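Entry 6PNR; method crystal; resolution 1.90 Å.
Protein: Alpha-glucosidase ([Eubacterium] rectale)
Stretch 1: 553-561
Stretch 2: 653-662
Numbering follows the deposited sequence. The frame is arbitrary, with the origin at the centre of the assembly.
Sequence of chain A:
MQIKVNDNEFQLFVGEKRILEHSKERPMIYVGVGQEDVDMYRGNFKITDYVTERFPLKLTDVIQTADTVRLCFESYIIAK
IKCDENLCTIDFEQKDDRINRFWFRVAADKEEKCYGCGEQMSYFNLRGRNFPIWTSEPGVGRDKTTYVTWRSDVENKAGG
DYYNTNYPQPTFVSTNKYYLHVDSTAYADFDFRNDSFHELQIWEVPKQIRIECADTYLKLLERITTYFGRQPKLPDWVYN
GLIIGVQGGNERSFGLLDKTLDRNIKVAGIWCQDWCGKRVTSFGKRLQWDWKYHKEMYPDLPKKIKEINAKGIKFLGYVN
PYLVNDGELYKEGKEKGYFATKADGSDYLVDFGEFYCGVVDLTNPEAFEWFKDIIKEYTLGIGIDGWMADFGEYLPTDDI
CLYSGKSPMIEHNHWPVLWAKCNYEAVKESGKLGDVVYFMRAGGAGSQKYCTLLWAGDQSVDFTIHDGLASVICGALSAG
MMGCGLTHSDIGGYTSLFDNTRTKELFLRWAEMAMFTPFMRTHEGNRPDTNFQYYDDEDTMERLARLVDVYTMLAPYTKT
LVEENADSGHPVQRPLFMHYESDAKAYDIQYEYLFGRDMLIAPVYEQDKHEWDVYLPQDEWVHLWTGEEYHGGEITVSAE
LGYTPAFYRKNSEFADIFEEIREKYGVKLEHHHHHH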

# COMPACT_ATOMS: atom_id res chain seq x y z
N MET A 553 -17.32 11.51 -42.84
CA MET A 553 -17.45 12.89 -43.29
C MET A 553 -16.30 13.76 -42.79
O MET A 553 -15.87 14.69 -43.49
CB MET A 553 -18.80 13.46 -42.84
CG MET A 553 -19.98 12.76 -43.49
SD MET A 553 -21.56 13.28 -42.79
CE MET A 553 -21.65 14.96 -43.42
N LEU A 554 -15.77 13.46 -41.60
CA LEU A 554 -14.64 14.21 -41.06
C LEU A 554 -13.33 13.86 -41.75
O LEU A 554 -12.37 14.64 -41.64
CB LEU A 554 -14.50 13.93 -39.55
CG LEU A 554 -15.53 14.51 -38.57
CD1 LEU A 554 -15.46 13.82 -37.22
CD2 LEU A 554 -15.33 16.01 -38.40
N ALA A 555 -13.26 12.72 -42.43
CA ALA A 555 -12.00 12.20 -42.95
C ALA A 555 -11.14 13.20 -43.72
O ALA A 555 -9.91 13.16 -43.55
CB ALA A 555 -12.27 10.98 -43.84
N PRO A 556 -11.69 14.06 -44.59
CA PRO A 556 -10.81 15.02 -45.26
C PRO A 556 -10.05 15.90 -44.29
O PRO A 556 -8.90 16.24 -44.55
CB PRO A 556 -11.78 15.84 -46.13
CG PRO A 556 -12.92 14.93 -46.38
CD PRO A 556 -13.06 14.10 -45.12
N TYR A 557 -10.67 16.25 -43.16
CA TYR A 557 -9.98 16.99 -42.10
C TYR A 557 -9.01 16.09 -41.34
O TYR A 557 -7.84 16.44 -41.14
CB TYR A 557 -11.01 17.61 -41.15
CG TYR A 557 -10.42 18.30 -39.94
CD1 TYR A 557 -9.59 19.41 -40.08
CD2 TYR A 557 -10.72 17.85 -38.65
CE1 TYR A 557 -9.05 20.05 -38.95
CE2 TYR A 557 -10.18 18.49 -37.52
CZ TYR A 557 -9.35 19.58 -37.68
OH TYR A 557 -8.82 20.20 -36.56
N THR A 558 -9.48 14.91 -40.93
CA THR A 558 -8.66 13.99 -40.14
C THR A 558 -7.40 13.57 -40.89
O THR A 558 -6.33 13.46 -40.29
CB THR A 558 -9.47 12.75 -39.77
OG1 THR A 558 -10.71 13.17 -39.17
CG2 THR A 558 -8.69 11.87 -38.81
N LYS A 559 -7.52 13.37 -42.20
CA LYS A 559 -6.35 13.04 -43.02
C LYS A 559 -5.29 14.13 -42.95
O LYS A 559 -4.09 13.83 -42.90
CB LYS A 559 -6.76 12.81 -44.47
CG LYS A 559 -7.23 11.42 -44.83
CD LYS A 559 -7.90 11.45 -46.21
CE LYS A 559 -8.40 10.09 -46.63
NZ LYS A 559 -9.27 10.18 -47.84
N THR A 560 -5.70 15.41 -42.97
CA THR A 560 -4.70 16.47 -42.88
C THR A 560 -4.02 16.46 -41.51
O THR A 560 -2.85 16.85 -41.40
CB THR A 560 -5.31 17.85 -43.17
OG1 THR A 560 -6.19 18.24 -42.11
CG2 THR A 560 -6.08 17.85 -44.49
N LEU A 561 -4.73 16.02 -40.46
CA LEU A 561 -4.12 15.93 -39.14
C LEU A 561 -3.12 14.78 -39.07
O LEU A 561 -2.03 14.93 -38.49
CB LEU A 561 -5.19 15.74 -38.06
CG LEU A 561 -6.33 16.75 -38.00
CD1 LEU A 561 -7.11 16.57 -36.72
CD2 LEU A 561 -5.81 18.19 -38.10
N GLU A 653 -10.77 26.47 -42.21
CA GLU A 653 -10.85 26.13 -43.63
C GLU A 653 -11.75 24.94 -43.89
O GLU A 653 -12.16 24.71 -45.04
CB GLU A 653 -9.45 25.84 -44.17
CG GLU A 653 -8.53 27.04 -44.18
CD GLU A 653 -8.92 28.06 -45.24
OE1 GLU A 653 -9.39 27.65 -46.33
OE2 GLU A 653 -8.76 29.28 -44.99
N PHE A 654 -12.08 24.17 -42.86
CA PHE A 654 -12.92 23.00 -43.01
C PHE A 654 -14.34 23.26 -42.52
O PHE A 654 -15.09 22.31 -42.28
CB PHE A 654 -12.29 21.80 -42.29
CG PHE A 654 -10.96 21.40 -42.86
CD1 PHE A 654 -10.88 20.50 -43.91
CD2 PHE A 654 -9.79 21.94 -42.35
CE1 PHE A 654 -9.66 20.13 -44.44
CE2 PHE A 654 -8.55 21.58 -42.88
CZ PHE A 654 -8.49 20.67 -43.92
N ALA A 655 -14.71 24.53 -42.38
CA ALA A 655 -16.03 24.86 -41.83
C ALA A 655 -17.14 24.35 -42.73
O ALA A 655 -18.25 24.10 -42.25
CB ALA A 655 -16.15 26.36 -41.61
N ASP A 656 -16.87 24.16 -44.02
CA ASP A 656 -17.89 23.64 -44.92
C ASP A 656 -18.22 22.18 -44.60
O ASP A 656 -19.39 21.77 -44.67
CB ASP A 656 -17.43 23.79 -46.37
CG ASP A 656 -16.10 23.10 -46.64
OD1 ASP A 656 -15.22 23.14 -45.75
OD2 ASP A 656 -15.94 22.50 -47.73
N ILE A 657 -17.21 21.38 -44.27
CA ILE A 657 -17.44 20.00 -43.85
C ILE A 657 -18.26 19.97 -42.57
O ILE A 657 -19.23 19.22 -42.44
CB ILE A 657 -16.11 19.26 -43.66
CG1 ILE A 657 -15.38 19.07 -44.99
CG2 ILE A 657 -16.34 17.94 -42.95
CD1 ILE A 657 -16.20 18.35 -46.02
N PHE A 658 -17.85 20.77 -41.58
CA PHE A 658 -18.55 20.77 -40.31
C PHE A 658 -20.00 21.22 -40.47
O PHE A 658 -20.89 20.73 -39.76
CB PHE A 658 -17.80 21.66 -39.33
CG PHE A 658 -16.36 21.26 -39.13
CD1 PHE A 658 -15.99 19.92 -39.09
CD2 PHE A 658 -15.37 22.23 -39.00
CE1 PHE A 658 -14.67 19.56 -38.92
CE2 PHE A 658 -14.06 21.87 -38.81
CZ PHE A 658 -13.70 20.53 -38.78
N GLU A 659 -20.27 22.13 -41.41
CA GLU A 659 -21.65 22.55 -41.65
C GLU A 659 -22.47 21.43 -42.29
O GLU A 659 -23.66 21.29 -42.00
CB GLU A 659 -21.69 23.80 -42.53
CG GLU A 659 -21.28 25.06 -41.80
CD GLU A 659 -21.19 26.27 -42.73
OE1 GLU A 659 -21.68 26.20 -43.88
OE2 GLU A 659 -20.61 27.29 -42.30
N GLU A 660 -21.85 20.66 -43.19
CA GLU A 660 -22.56 19.52 -43.77
C GLU A 660 -22.92 18.50 -42.69
O GLU A 660 -24.00 17.91 -42.73
CB GLU A 660 -21.71 18.85 -44.85
CG GLU A 660 -21.45 19.70 -46.06
CD GLU A 660 -20.58 18.99 -47.09
OE1 GLU A 660 -20.24 17.81 -46.86
OE2 GLU A 660 -20.25 19.61 -48.12
N ILE A 661 -22.03 18.30 -41.71
CA ILE A 661 -22.33 17.39 -40.61
C ILE A 661 -23.51 17.90 -39.79
O ILE A 661 -24.43 17.14 -39.46
CB ILE A 661 -21.08 17.18 -39.73
CG1 ILE A 661 -19.97 16.49 -40.54
CG2 ILE A 661 -21.43 16.42 -38.44
CD1 ILE A 661 -18.62 16.50 -39.85
N ARG A 662 -23.51 19.19 -39.45
CA ARG A 662 -24.64 19.74 -38.72
C ARG A 662 -25.92 19.61 -39.51
O ARG A 662 -26.97 19.23 -38.97
CB ARG A 662 -24.42 21.21 -38.35
CG ARG A 662 -25.66 21.80 -37.65
CD ARG A 662 -25.44 23.17 -37.04
NE ARG A 662 -24.96 24.16 -38.01
CZ ARG A 662 -23.68 24.52 -38.13
NH1 ARG A 662 -22.76 23.97 -37.34
NH2 ARG A 662 -23.32 25.43 -39.04

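This is an apolar packing contact between two nearly antiparallel helices, held by a chain of three aromatic rings at one end and by non-aromatic apolar side chains at the other, with no hydrogen bond crossing between the stretches. The helix axes run at 150° to each other and come within 9.5 Å, and together the two stretches bury 487 Å². Because the directions oppose, residues pair in reverse order: Y557 lies across from F654 and L554 across from I657, with CA atoms 6.8 and 7.0 Å apart respectively.

Y557 is the hub. With chi1 near t, its ring meets both F654 and F658, which lie in roughly perpendicular directions from it, and it plays a different role toward each. It presents an edge to the face of F654, with centroids 5.0 Å apart and planes at 61°, and its CD1 comes to 3.4 Å from F654 CD2. It offers its own face to the edge of F658, with centroids 5.5 Å apart and planes at 82°; here Y557 CD2 lies 4.0 Å from F658 CZ. Edge-to-face packing of this kind sets the slightly positive ring hydrogens of one aromatic against the electron-rich face of the next. The F654 face also receives the backbone of its partner: Y557 CA stands 4.3 Å from the ring centroid, 24° off the normal, a CH-pi contact. The phenol oxygen of Y557 is satisfied elsewhere in the structure, so a polar group is accommodated without a polar link across this contact.

F654 does double duty. It occupies the N-cap position just before its helix, and its side chain points toward the other stretch, where 84 Å² of the residue is covered. Its ring also reaches T560, whose CG2 is 3.8 Å from F654 CZ. T560 OG1 donates to Y557 O at 2.6 Å within its own helix, so the hydroxyl is paired although it, like the methyl, lies beside the F654 ring.

Farther along, the packing brings in non-aromatic side chains. The CA-to-CB bond of L554 points sideways to the other stretch, but the end of its side chain comes nearer, and L554 CD2 touches two residues about one helical turn apart: F658 CE1 and I661 CD1, each at 3.6 Å. L554 CD2 and Y557 CD2 both lie near the plane of the F658 ring, at its edge. F658 itself illustrates how reach can offset direction: its CA-to-CB bond points away, yet the ring returns to join the contact.

M553 is the most heavily covered residue, at 86 Å². The M553 side chain, m, t and p in turn, bends at its last torsion and places M553 CE 3.7 Å from I661 CG1 and 3.8 Å from E660 O. Its backbone takes part as well, with M553 O only 3.3 Å from I657 CG2, a close approach of a methyl to a carbonyl. The rule to read here is one of shape: rings meet at steep angles (61° and 82°), and apolar side chains pack alongside.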